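Local coordinates for protein AxyAgu115A (Amphibacillus xylanus NBRC 15112, PDB 6NPS) that probably acts as a family GH115 alpha-glucuronidase, a hydrolase that releases glucuronic acid side groups from xylans such as arabinoglucuronoxylan, at residues Arg758-Val761 against Gly766-Thr769; Tyr714-Asp719 against Glu740-Phe745; Leu687-Phe692 against Asn698-Thr703; Arg665-Ile670 against Glu674-Gly679. The protein carries 3 engineered substitutions. One frame throughout, in Å; residues are numbered along the deposited sequence.

Contact 1. Residues Arg758-Val761 against Gly766-Thr769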
loop_
_atom_site.group_PDB
_atom_site.type_symbol
_atom_site.label_atom_id
_atom_site.label_comp_id
_atom_site.label_asym_id
_atom_site.label_seq_id
_atom_site.Cartn_x
_atom_site.Cartn_y
_atom_site.Cartn_z
ATOM N N ARG A 758 27.612 -11.202 20.296
ATOM C CA ARG A 758 26.611 -11.707 19.363
ATOM C C ARG A 758 25.653 -12.649 20.069
ATOM O O ARG A 758 26.067 -13.502 20.867
ATOM C CB ARG A 758 27.264 -12.428 18.172
ATOM C CG ARG A 758 28.060 -11.502 17.267
ATOM C CD ARG A 758 28.980 -12.277 16.326
ATOM N NE ARG A 758 28.589 -12.072 14.939
ATOM C CZ ARG A 758 28.937 -11.018 14.204
ATOM N NH1 ARG A 758 29.714 -10.064 14.714
ATOM N NH2 ARG A 758 28.505 -10.924 12.947
ATOM N N ILE A 759 24.371 -12.479 19.768
ATOM C CA ILE A 759 23.311 -13.362 20.227
ATOM C C ILE A 759 22.906 -14.250 19.055
ATOM O O ILE A 759 22.687 -13.757 17.937
ATOM C CB ILE A 759 22.100 -12.547 20.733
ATOM C CG1 ILE A 759 22.507 -11.566 21.842
ATOM C CG2 ILE A 759 20.927 -13.481 21.134
ATOM C CD1 ILE A 759 21.468 -10.467 22.045
ATOM N N THR A 760 22.780 -15.546 19.295
ATOM C CA THR A 760 22.331 -16.470 18.266
ATOM C C THR A 760 20.935 -16.983 18.609
ATOM O O THR A 760 20.708 -17.484 19.713
ATOM C CB THR A 760 23.312 -17.622 18.119
ATOM O OG1 THR A 760 24.495 -17.134 17.471
ATOM C CG2 THR A 760 22.676 -18.747 17.273
ATOM N N VAL A 761 19.995 -16.836 17.676
ATOM C CA VAL A 761 18.618 -17.298 17.863
ATOM C C VAL A 761 18.362 -18.394 16.838
ATOM O O VAL A 761 18.267 -18.110 15.633
ATOM C CB VAL A 761 17.589 -16.182 17.686
ATOM C CG1 VAL A 761 16.190 -16.746 17.963
ATOM C CG2 VAL A 761 17.909 -15.011 18.603
ATOM N N GLY A 766 15.913 -21.946 10.653
ATOM C CA GLY A 766 17.147 -21.215 10.404
ATOM C C GLY A 766 17.766 -20.614 11.650
ATOM O O GLY A 766 17.521 -21.098 12.754
ATOM N N LYS A 767 18.524 -19.537 11.492
ATOM C CA LYS A 767 19.315 -18.988 12.585
ATOM C C LYS A 767 19.483 -17.498 12.352
ATOM O O LYS A 767 19.869 -17.100 11.252
ATOM C CB LYS A 767 20.689 -19.674 12.628
ATOM C CG LYS A 767 21.640 -19.043 13.600
ATOM C CD LYS A 767 22.804 -19.983 13.939
ATOM C CE LYS A 767 23.161 -20.874 12.790
ATOM N NZ LYS A 767 24.588 -21.300 12.837
ATOM N N VAL A 768 19.175 -16.687 13.349
ATOM C CA VAL A 768 19.346 -15.234 13.274
ATOM C C VAL A 768 20.473 -14.856 14.226
ATOM O O VAL A 768 20.475 -15.279 15.390
ATOM C CB VAL A 768 18.047 -14.486 13.616
ATOM C CG1 VAL A 768 18.281 -12.946 13.649
ATOM C CG2 VAL A 768 16.935 -14.819 12.558
ATOM N N THR A 769 21.437 -14.077 13.746
ATOM C CA THR A 769 22.470 -13.534 14.620
ATOM C C THR A 769 22.147 -12.075 14.916
ATOM O O THR A 769 21.822 -11.305 14.003
ATOM C CB THR A 769 23.818 -13.708 13.937
ATOM O OG1 THR A 769 23.948 -15.097 13.630
ATOM C CG2 THR A 769 24.964 -13.284 14.808
HETATM O O HOH W 1 25.415 -16.660 14.924
#

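Contact 2. Residues Tyr714-Asp719 against Glu740-Phe745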
loop_
_atom_site.group_PDB
_atom_site.type_symbol
_atom_site.label_atom_id
_atom_site.label_comp_id
_atom_site.label_asym_id
_atom_site.label_seq_id
_atom_site.Cartn_x
_atom_site.Cartn_y
_atom_site.Cartn_z
ATOM N N TYR A 714 12.411 -22.145 19.871
ATOM C CA TYR A 714 13.597 -21.343 19.633
ATOM C C TYR A 714 14.648 -21.652 20.704
ATOM O O TYR A 714 14.314 -22.110 21.802
ATOM C CB TYR A 714 13.243 -19.819 19.618
ATOM C CG TYR A 714 12.486 -19.322 20.828
ATOM C CD1 TYR A 714 13.162 -18.882 21.959
ATOM C CD2 TYR A 714 11.090 -19.302 20.846
ATOM C CE1 TYR A 714 12.476 -18.419 23.082
ATOM C CE2 TYR A 714 10.394 -18.839 21.955
ATOM C CZ TYR A 714 11.096 -18.407 23.071
ATOM O OH TYR A 714 10.422 -17.964 24.176
ATOM N N HIS A 715 15.919 -21.392 20.384
ATOM C CA HIS A 715 17.028 -21.546 21.333
ATOM C C HIS A 715 17.956 -20.342 21.204
ATOM O O HIS A 715 18.407 -20.000 20.101
ATOM C CB HIS A 715 17.796 -22.864 21.087
ATOM C CG HIS A 715 16.898 -24.034 20.792
ATOM N ND1 HIS A 715 16.174 -24.690 21.770
ATOM C CD2 HIS A 715 16.572 -24.636 19.619
ATOM C CE1 HIS A 715 15.458 -25.655 21.216
ATOM N NE2 HIS A 715 15.680 -25.643 19.910
ATOM N N ILE A 716 18.232 -19.685 22.318
ATOM C CA ILE A 716 18.997 -18.446 22.348
ATOM C C ILE A 716 20.304 -18.658 23.109
ATOM O O ILE A 716 20.301 -19.183 24.227
ATOM C CB ILE A 716 18.156 -17.331 22.992
ATOM C CG1 ILE A 716 16.905 -17.097 22.145
ATOM C CG2 ILE A 716 18.960 -16.052 23.127
ATOM C CD1 ILE A 716 15.706 -16.585 22.942
ATOM N N SER A 717 21.419 -18.233 22.526
ATOM C CA SER A 717 22.677 -18.254 23.256
ATOM C C SER A 717 23.496 -17.036 22.875
ATOM O O SER A 717 23.247 -16.391 21.843
ATOM C CB SER A 717 23.477 -19.537 22.979
ATOM O OG SER A 717 23.826 -19.580 21.611
ATOM N N THR A 718 24.463 -16.700 23.723
ATOM C CA THR A 718 25.363 -15.594 23.438
ATOM C C THR A 718 26.803 -16.080 23.447
ATOM O O THR A 718 27.130 -17.152 23.968
ATOM C CB THR A 718 25.206 -14.416 24.426
ATOM O OG1 THR A 718 25.887 -14.729 25.640
ATOM C CG2 THR A 718 23.754 -14.117 24.730
ATOM N N ASP A 719 27.676 -15.288 22.845
ATOM C CA ASP A 719 29.060 -15.697 22.675
ATOM C C ASP A 719 30.016 -14.929 23.582
ATOM O O ASP A 719 31.214 -14.915 23.308
ATOM C CB ASP A 719 29.473 -15.529 21.215
ATOM C CG ASP A 719 29.634 -14.062 20.814
ATOM O OD1 ASP A 719 29.204 -13.143 21.568
ATOM O OD2 ASP A 719 30.207 -13.841 19.720
ATOM N N GLU A 740 7.071 -13.662 21.851
ATOM C CA GLU A 740 7.818 -13.565 23.099
ATOM C C GLU A 740 8.821 -12.422 22.977
ATOM O O GLU A 740 9.498 -12.288 21.953
ATOM C CB GLU A 740 8.521 -14.891 23.391
ATOM C CG GLU A 740 9.427 -14.877 24.619
ATOM C CD GLU A 740 8.665 -15.021 25.930
ATOM O OE1 GLU A 740 7.422 -15.088 25.886
ATOM O OE2 GLU A 740 9.313 -15.068 27.003
ATOM N N THR A 741 8.899 -11.570 23.994
ATOM C CA THR A 741 9.883 -10.496 24.022
ATOM C C THR A 741 11.088 -10.935 24.846
ATOM O O THR A 741 10.932 -11.357 25.996
ATOM C CB THR A 741 9.262 -9.230 24.602
ATOM O OG1 THR A 741 8.243 -8.754 23.715
ATOM C CG2 THR A 741 10.330 -8.149 24.810
ATOM N N ILE A 742 12.279 -10.882 24.257
ATOM C CA ILE A 742 13.496 -11.311 24.938
ATOM C C ILE A 742 14.235 -10.056 25.371
ATOM O O ILE A 742 14.512 -9.175 24.542
ATOM C CB ILE A 742 14.381 -12.192 24.031
ATOM C CG1 ILE A 742 13.562 -13.319 23.348
ATOM C CG2 ILE A 742 15.631 -12.724 24.819
ATOM C CD1 ILE A 742 12.887 -14.308 24.276
ATOM N N HIS A 743 14.528 -9.948 26.668
ATOM C CA HIS A 743 15.326 -8.835 27.156
ATOM C C HIS A 743 16.803 -9.176 27.105
ATOM O O HIS A 743 17.218 -10.296 27.426
ATOM C CB HIS A 743 14.892 -8.454 28.572
ATOM C CG HIS A 743 13.420 -8.253 28.659
ATOM N ND1 HIS A 743 12.808 -7.088 28.250
ATOM C CD2 HIS A 743 12.425 -9.106 28.994
ATOM C CE1 HIS A 743 11.502 -7.216 28.375
ATOM N NE2 HIS A 743 11.244 -8.427 28.837
ATOM N N VAL A 744 17.601 -8.188 26.719
ATOM C CA VAL A 744 19.042 -8.344 26.578
ATOM C C VAL A 744 19.719 -7.548 27.690
ATOM O O VAL A 744 19.335 -6.406 27.953
ATOM C CB VAL A 744 19.525 -7.856 25.201
ATOM C CG1 VAL A 744 21.010 -8.110 25.057
ATOM C CG2 VAL A 744 18.778 -8.594 24.082
ATOM N N PHE A 745 20.758 -8.125 28.295
ATOM C CA PHE A 745 21.462 -7.532 29.441
ATOM C C PHE A 745 22.951 -7.469 29.146
ATOM O O PHE A 745 23.546 -8.469 28.724
ATOM C CB PHE A 745 21.248 -8.325 30.740
ATOM C CG PHE A 745 19.813 -8.626 31.021
ATOM C CD1 PHE A 745 18.928 -7.601 31.322
ATOM C CD2 PHE A 745 19.332 -9.933 30.956
ATOM C CE1 PHE A 745 17.592 -7.864 31.570
ATOM C CE2 PHE A 745 17.985 -10.199 31.208
ATOM C CZ PHE A 745 17.119 -9.159 31.504
#

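Contact 3. Residues Leu687-Phe692 against Asn698-Thr703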
loop_
_atom_site.group_PDB
_atom_site.type_symbol
_atom_site.label_atom_id
_atom_site.label_comp_id
_atom_site.label_asym_id
_atom_site.label_seq_id
_atom_site.Cartn_x
_atom_site.Cartn_y
_atom_site.Cartn_z
ATOM N N LEU A 687 21.326 -9.118 12.260
ATOM C CA LEU A 687 20.633 -7.891 12.643
ATOM C C LEU A 687 21.413 -7.130 13.718
ATOM O O LEU A 687 21.867 -7.732 14.707
ATOM C CB LEU A 687 19.238 -8.202 13.182
ATOM C CG LEU A 687 18.286 -8.998 12.278
ATOM C CD1 LEU A 687 16.989 -9.282 13.050
ATOM C CD2 LEU A 687 17.977 -8.294 10.926
ATOM N N PRO A 688 21.575 -5.815 13.567
ATOM C CA PRO A 688 22.198 -5.018 14.637
ATOM C C PRO A 688 21.216 -4.519 15.687
ATOM O O PRO A 688 20.126 -4.031 15.389
ATOM C CB PRO A 688 22.805 -3.830 13.875
ATOM C CG PRO A 688 21.881 -3.646 12.691
ATOM C CD PRO A 688 21.478 -5.072 12.297
ATOM N N LEU A 689 21.622 -4.616 16.950
ATOM C CA LEU A 689 20.832 -4.098 18.054
ATOM C C LEU A 689 21.712 -3.051 18.714
ATOM O O LEU A 689 22.725 -3.397 19.345
ATOM C CB LEU A 689 20.456 -5.215 19.022
ATOM C CG LEU A 689 19.598 -4.824 20.207
ATOM C CD1 LEU A 689 18.823 -6.046 20.673
ATOM C CD2 LEU A 689 20.500 -4.324 21.315
ATOM N N VAL A 690 21.345 -1.777 18.587
ATOM C CA VAL A 690 22.321 -0.728 18.853
ATOM C C VAL A 690 22.054 0.026 20.159
ATOM O O VAL A 690 22.726 1.020 20.432
ATOM C CB VAL A 690 22.419 0.238 17.663
ATOM C CG1 VAL A 690 22.832 -0.536 16.417
ATOM C CG2 VAL A 690 21.101 1.011 17.459
ATOM N N ASP A 691 21.119 -0.441 20.991
ATOM C CA ASP A 691 20.716 0.327 22.172
ATOM C C ASP A 691 21.894 0.607 23.111
ATOM O O ASP A 691 21.937 1.668 23.757
ATOM C CB ASP A 691 19.615 -0.409 22.930
ATOM C CG ASP A 691 18.396 -0.744 22.043
ATOM O OD1 ASP A 691 18.550 -1.507 21.054
ATOM O OD2 ASP A 691 17.281 -0.266 22.360
ATOM N N PHE A 692 22.854 -0.336 23.228
ATOM C CA PHE A 692 23.931 -0.158 24.210
ATOM C C PHE A 692 25.049 0.719 23.681
ATOM O O PHE A 692 26.040 0.915 24.385
ATOM C CB PHE A 692 24.496 -1.522 24.658
ATOM C CG PHE A 692 23.446 -2.417 25.262
ATOM C CD1 PHE A 692 23.044 -2.250 26.580
ATOM C CD2 PHE A 692 22.813 -3.393 24.490
ATOM C CE1 PHE A 692 22.044 -3.070 27.137
ATOM C CE2 PHE A 692 21.813 -4.192 25.027
ATOM C CZ PHE A 692 21.429 -4.034 26.347
ATOM N N ASN A 698 20.858 0.426 29.846
ATOM C CA ASN A 698 21.102 -0.901 30.389
ATOM C C ASN A 698 19.962 -1.869 30.088
ATOM O O ASN A 698 19.857 -2.912 30.744
ATOM C CB ASN A 698 21.357 -0.810 31.892
ATOM C CG ASN A 698 22.594 -0.012 32.202
ATOM O OD1 ASN A 698 23.709 -0.452 31.928
ATOM N ND2 ASN A 698 22.408 1.171 32.757
ATOM N N GLN A 699 19.117 -1.563 29.107
ATOM C CA GLN A 699 18.067 -2.498 28.730
ATOM C C GLN A 699 17.796 -2.385 27.239
ATOM O O GLN A 699 17.847 -1.293 26.672
ATOM C CB GLN A 699 16.768 -2.260 29.514
ATOM C CG GLN A 699 16.062 -0.964 29.183
ATOM C CD GLN A 699 15.019 -0.594 30.229
ATOM O OE1 GLN A 699 14.810 -1.326 31.198
ATOM N NE2 GLN A 699 14.374 0.555 30.046
ATOM N N ALA A 700 17.495 -3.520 26.618
ATOM C CA ALA A 700 17.079 -3.540 25.219
ATOM C C ALA A 700 16.286 -4.822 25.011
ATOM O O ALA A 700 16.251 -5.697 25.884
ATOM C CB ALA A 700 18.274 -3.474 24.270
ATOM N N SER A 701 15.648 -4.939 23.847
ATOM C CA SER A 701 14.893 -6.169 23.661
ATOM C C SER A 701 14.701 -6.470 22.190
ATOM O O SER A 701 14.832 -5.595 21.329
ATOM C CB SER A 701 13.532 -6.124 24.376
ATOM O OG SER A 701 12.728 -5.064 23.947
ATOM N N PHE A 702 14.430 -7.747 21.915
ATOM C CA PHE A 702 13.964 -8.161 20.599
ATOM C C PHE A 702 12.782 -9.094 20.786
ATOM O O PHE A 702 12.532 -9.586 21.892
ATOM C CB PHE A 702 15.101 -8.809 19.785
ATOM C CG PHE A 702 15.653 -10.086 20.354
ATOM C CD1 PHE A 702 16.722 -10.067 21.273
ATOM C CD2 PHE A 702 15.141 -11.317 19.947
ATOM C CE1 PHE A 702 17.265 -11.268 21.761
ATOM C CE2 PHE A 702 15.667 -12.510 20.418
ATOM C CZ PHE A 702 16.742 -12.503 21.339
ATOM N N THR A 703 12.041 -9.348 19.697
ATOM C CA THR A 703 10.834 -10.148 19.782
ATOM C C THR A 703 10.943 -11.321 18.827
ATOM O O THR A 703 11.577 -11.228 17.768
ATOM C CB THR A 703 9.602 -9.260 19.480
ATOM O OG1 THR A 703 9.578 -8.204 20.447
ATOM C CG2 THR A 703 8.272 -10.031 19.580
HETATM O O HOH W 2 15.571 -2.809 21.939
#

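Contact 4. Residues Arg665-Ile670 against Glu674-Gly679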
loop_
_atom_site.group_PDB
_atom_site.type_symbol
_atom_site.label_atom_id
_atom_site.label_comp_id
_atom_site.label_asym_id
_atom_site.label_seq_id
_atom_site.Cartn_x
_atom_site.Cartn_y
_atom_site.Cartn_z
ATOM N N ARG A 665 7.729 -21.440 11.203
ATOM C CA ARG A 665 8.681 -20.366 11.061
ATOM C C ARG A 665 8.467 -19.346 12.170
ATOM O O ARG A 665 7.359 -19.185 12.714
ATOM C CB ARG A 665 8.520 -19.692 9.680
ATOM C CG ARG A 665 8.763 -20.582 8.500
ATOM C CD ARG A 665 7.940 -20.165 7.205
ATOM N NE ARG A 665 7.843 -18.702 7.072
ATOM C CZ ARG A 665 7.160 -18.088 6.108
ATOM N NH1 ARG A 665 6.504 -18.839 5.222
ATOM N NH2 ARG A 665 7.100 -16.730 6.069
ATOM N N LEU A 666 9.546 -18.620 12.471
ATOM C CA LEU A 666 9.543 -17.622 13.517
ATOM C C LEU A 666 10.241 -16.373 13.005
ATOM O O LEU A 666 11.347 -16.449 12.453
ATOM C CB LEU A 666 10.292 -18.160 14.769
ATOM C CG LEU A 666 9.580 -19.255 15.556
ATOM C CD1 LEU A 666 10.520 -19.698 16.735
ATOM C CD2 LEU A 666 8.240 -18.755 16.090
ATOM N N LEU A 667 9.636 -15.230 13.233
ATOM C CA LEU A 667 10.232 -13.973 12.831
ATOM C C LEU A 667 10.941 -13.367 14.034
ATOM O O LEU A 667 10.343 -13.231 15.102
ATOM C CB LEU A 667 9.145 -13.034 12.291
ATOM C CG LEU A 667 9.731 -11.694 11.857
ATOM C CD1 LEU A 667 10.490 -11.923 10.532
ATOM C CD2 LEU A 667 8.629 -10.657 11.694
ATOM N N VAL A 668 12.215 -13.016 13.870
ATOM C CA VAL A 668 12.962 -12.290 14.897
ATOM C C VAL A 668 13.027 -10.818 14.506
ATOM O O VAL A 668 13.455 -10.490 13.393
ATOM C CB VAL A 668 14.382 -12.872 15.057
ATOM C CG1 VAL A 668 15.204 -12.052 16.070
ATOM C CG2 VAL A 668 14.323 -14.342 15.437
ATOM N N SER A 669 12.643 -9.916 15.420
ATOM C CA SER A 669 12.668 -8.498 15.094
ATOM C C SER A 669 13.276 -7.694 16.232
ATOM O O SER A 669 13.114 -8.038 17.405
ATOM C CB SER A 669 11.251 -7.990 14.758
ATOM O OG SER A 669 10.339 -8.181 15.837
ATOM N N ILE A 670 13.993 -6.631 15.881
ATOM C CA ILE A 670 14.665 -5.785 16.865
ATOM C C ILE A 670 13.678 -4.709 17.304
ATOM O O ILE A 670 13.160 -3.966 16.468
ATOM C CB ILE A 670 15.928 -5.138 16.273
ATOM C CG1 ILE A 670 16.865 -6.195 15.668
ATOM C CG2 ILE A 670 16.633 -4.243 17.352
ATOM C CD1 ILE A 670 17.172 -7.331 16.646
ATOM N N GLU A 674 12.777 -1.482 12.085
ATOM C CA GLU A 674 12.214 -2.386 11.089
ATOM C C GLU A 674 13.088 -3.599 10.825
ATOM O O GLU A 674 12.783 -4.376 9.913
ATOM C CB GLU A 674 12.005 -1.651 9.755
ATOM C CG GLU A 674 11.063 -0.457 9.904
ATOM C CD GLU A 674 10.853 0.327 8.609
ATOM O OE1 GLU A 674 11.715 1.157 8.233
ATOM O OE2 GLU A 674 9.800 0.116 7.980
ATOM N N LEU A 675 14.171 -3.761 11.564
ATOM C CA LEU A 675 15.101 -4.857 11.311
ATOM C C LEU A 675 14.473 -6.183 11.711
ATOM O O LEU A 675 14.053 -6.349 12.849
ATOM C CB LEU A 675 16.392 -4.637 12.101
ATOM C CG LEU A 675 17.207 -3.399 11.704
ATOM C CD1 LEU A 675 18.150 -3.052 12.837
ATOM C CD2 LEU A 675 17.961 -3.667 10.420
ATOM N N ARG A 676 14.471 -7.157 10.802
ATOM C CA ARG A 676 13.806 -8.416 11.116
ATOM C C ARG A 676 14.381 -9.531 10.263
ATOM O O ARG A 676 15.001 -9.292 9.220
ATOM C CB ARG A 676 12.276 -8.305 10.921
ATOM C CG ARG A 676 11.824 -8.187 9.431
ATOM C CD ARG A 676 10.824 -7.076 9.308
ATOM N NE ARG A 676 10.693 -6.700 7.918
ATOM C CZ ARG A 676 10.315 -5.507 7.498
ATOM N NH1 ARG A 676 10.001 -4.562 8.375
ATOM N NH2 ARG A 676 10.217 -5.288 6.198
ATOM N N SER A 677 14.157 -10.764 10.704
ATOM C CA SER A 677 14.709 -11.849 9.908
ATOM C C SER A 677 14.031 -13.156 10.296
ATOM O O SER A 677 13.736 -13.382 11.468
ATOM C CB SER A 677 16.232 -11.978 10.120
ATOM O OG SER A 677 16.735 -13.177 9.512
ATOM N N GLU A 678 13.837 -14.036 9.316
ATOM C CA GLU A 678 13.430 -15.407 9.617
ATOM C C GLU A 678 14.588 -16.393 9.675
ATOM O O GLU A 678 14.346 -17.600 9.819
ATOM C CB GLU A 678 12.385 -15.893 8.615
ATOM C CG GLU A 678 11.029 -15.237 8.848
ATOM C CD GLU A 678 9.820 -15.927 8.152
ATOM O OE1 GLU A 678 9.850 -17.150 7.877
ATOM O OE2 GLU A 678 8.814 -15.223 7.912
ATOM N N GLY A 679 15.829 -15.920 9.565
ATOM C CA GLY A 679 16.976 -16.798 9.713
ATOM C C GLY A 679 17.366 -17.561 8.471
ATOM O O GLY A 679 18.053 -18.579 8.575
HETATM O O HOH W 3 12.758 -18.671 11.368
#

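Contact 1. Residues Arg758-Val761 against Gly766-Thr769
Val761 and Val768 form a hydrogen-bonded antiparallel pair that ties Arg758-Val761 to Gly766-Thr769 through two backbone bonds. Val761 N lies 2.8 Å from Val768 O, and Val768 N returns an equally short bond of 2.8 Å to Val761 O; both are close to straight, the first at 167°. Weaker CA-H...O contacts flank this ring: the CA of Thr769 approaches the O of Ile759 at 3.3 Å, and the CA of Lys767 meets the O of Val761 in the same way. Next along the ladder, Thr760 and Thr769 make a non-hydrogen-bonded pair.

The polar side-chain link belongs to that pair. The two hydroxyls, Thr760 OG1 and Thr769 OG1, stand 4.4 Å apart and are joined by a water. It sits 2.7 Å from Thr760 OG1; its distance to Thr769 OG1 is so short that the exact value is doubtful.

Apolar contact follows on the same face. Thr760 CG2 lies anti to its backbone N (OG1 at chi1 -73°) and meets the Lys767 chain, CG2 to CD at 3.6 Å. At the far end the Arg758 side chain passes slantwise over Thr769, its NE 3.8 Å from Thr769 CG2. On the other face the CB atoms of Val761 and Val768 are 4.4 Å apart.

Together the segments make up part of the hairpin of strands 754-763 and 766-775. Strand 712-718 pairs with the outer side of 754-763, strand 686-688 with that of 766-775, and the valine face packs on Val668 of the opposing sheet.

Contact 2. Residues Tyr714-Asp719 against Glu740-Phe745
Tyr714 and Glu740 owe their meeting to their torsions. The tyrosine's CG sits between backbone N and carbonyl carbon (chi1 53°), the crowded position, and this directs the ring across to the facing strand. Glu740 starts extended, with CG opposite its backbone N, and then bends at chi2 (80°), so that its methylene groups, rather than its carboxylate, come up to the phenol oxygen. Tyr714 OH lies 3.3 Å from Glu740 CG and 3.7 Å from Glu740 CB. The side chains cross at about a right angle, while ring and carboxylate planes differ by 27°. The carboxylate has a partner of its own, since Glu740 OE1 is salt-bridged to Lys737.

Deeper in, the contact is purely hydrocarbon. Ile716 and Ile742 reach toward each other tip to tip, their CD1 atoms 3.9 Å apart, and Ile716 CD1 also touches Ile742 CG1. Ile742 CD1 comes obliquely to the tyrosine ring as well, 4.3 Å from Tyr714 CE1. The methyl thus bridges the ring and the other isoleucine, and Ile759 and Phe702 add further apolar surface to the two isoleucines.

The strands run in nearly the same direction with axes 10.8 Å apart, much too far for backbone pairing, and interact through inward-pointing side chains at every second position. Strand 712-718 belongs to one sheet and strand 739-746 to the other, so this is the face-to-face packing characteristic of a beta sandwich.

Contact 3. Residues Leu687-Phe692 against Asn698-Thr703
Asp691, Leu689 and Phe692 close round the methyl of Ala700, and this is the tight part of the contact. Ala700 CB lies 3.5 Å from Asp691 CG, 3.8 Å from Leu689 CD2 and 3.7 Å from Phe692 CE2. The phenylalanine reaches it with CG anti to the carbonyl carbon (chi1 -58°), which carries the far end of the ring along the facing chain. There CE1 meets the backbone, with Asn698 C at the ring edge, near its plane, at 3.8 Å. Leu689 CD1 adds a looser touch on Ser701 O.

The rest of the contact is looser and more polar. The CB atoms of Gln699 and Ser701 point away from Leu687-Phe692, Gln699 being exposed, and Ser701 OG turns to Asp671. One water makes the polar link here: it donates to Asp691 OD2 at 3.1 Å and accepts from Ser701 N at 2.9 Å.

As the chain of 687-692 leaves its strand and, after a short loop, enters a 3-10 segment, the direct contacts with 698-703 are van der Waals ones, and the amide of Ser701 reaches the aspartate through a single water. The chemistry is therefore two-sided: three side chains meet on the Ala700 methyl, while the polar link between Asp691 and Ser701 depends on a water.

Contact 4. Residues Arg665-Ile670 against Glu674-Gly679
Arg665 curls its chain round Glu678 OE1 and crosses the glutamate at a slant. Its CB is 3.4 Å from Glu678 OE1, and CG and CD stay close to the same oxygen, CD at 3.6 Å. The chain bends at chi3 (37°), and NE donates to Glu678 OE1 at 2.7 Å along a bent line, the oxygen lying 26° out of the guanidinium plane. At the tip NH2 bonds Glu678 OE2 at 2.9 Å, in plane and nearly straight. This side-on, two-nitrogen salt bridge uses the syn lone pairs of both oxygens and holds the carboxylate against rotation. NH2 also donates to Asn650 O of the second subunit, and Glu678 N bonds Glu649 of that subunit, placing the ion pair at the dimer contact.

Leu667 CD1 packs across Glu678 CG at 3.8 Å. Beyond it the backbones pair: Val668 and Ser677 exchange bonds, Val668 N to Ser677 O at 2.9 Å, and Ile670 N reaches Leu675 O at 3.0 Å. Ser677 OG accepts from Gly679 N in an ST turn.

Strand 676-677 is an edge strand of its sheet within this chain; 666-670 pairs on its other side with 700-706, while Val668 and Ile670 pack on Ile770 of the facing sheet.

Overall arrangement
The four contacts lie in one beta sandwich, their centres about 38 to 49 Å from the centre of the chain. Contact 4 is a hairpin at the edge of one sheet and contact 1 a hairpin inside the other; their centres lie 10 Å apart, joined by valine packing and by Lys767 N to Gly679 O at 3.1 Å. Contact 2 spans the sheets, 9 Å from contact 1, where Thr760 N meets Ser717 O. Contact 3, 11 Å from contact 2, has its two segments on different sheets, and its Phe702 packs against Val761 of contact 1 across the sandwich. A glycerol, probably from the crystallisation liquor, lies about 5 Å from the side chain of Ser669 in contact 4.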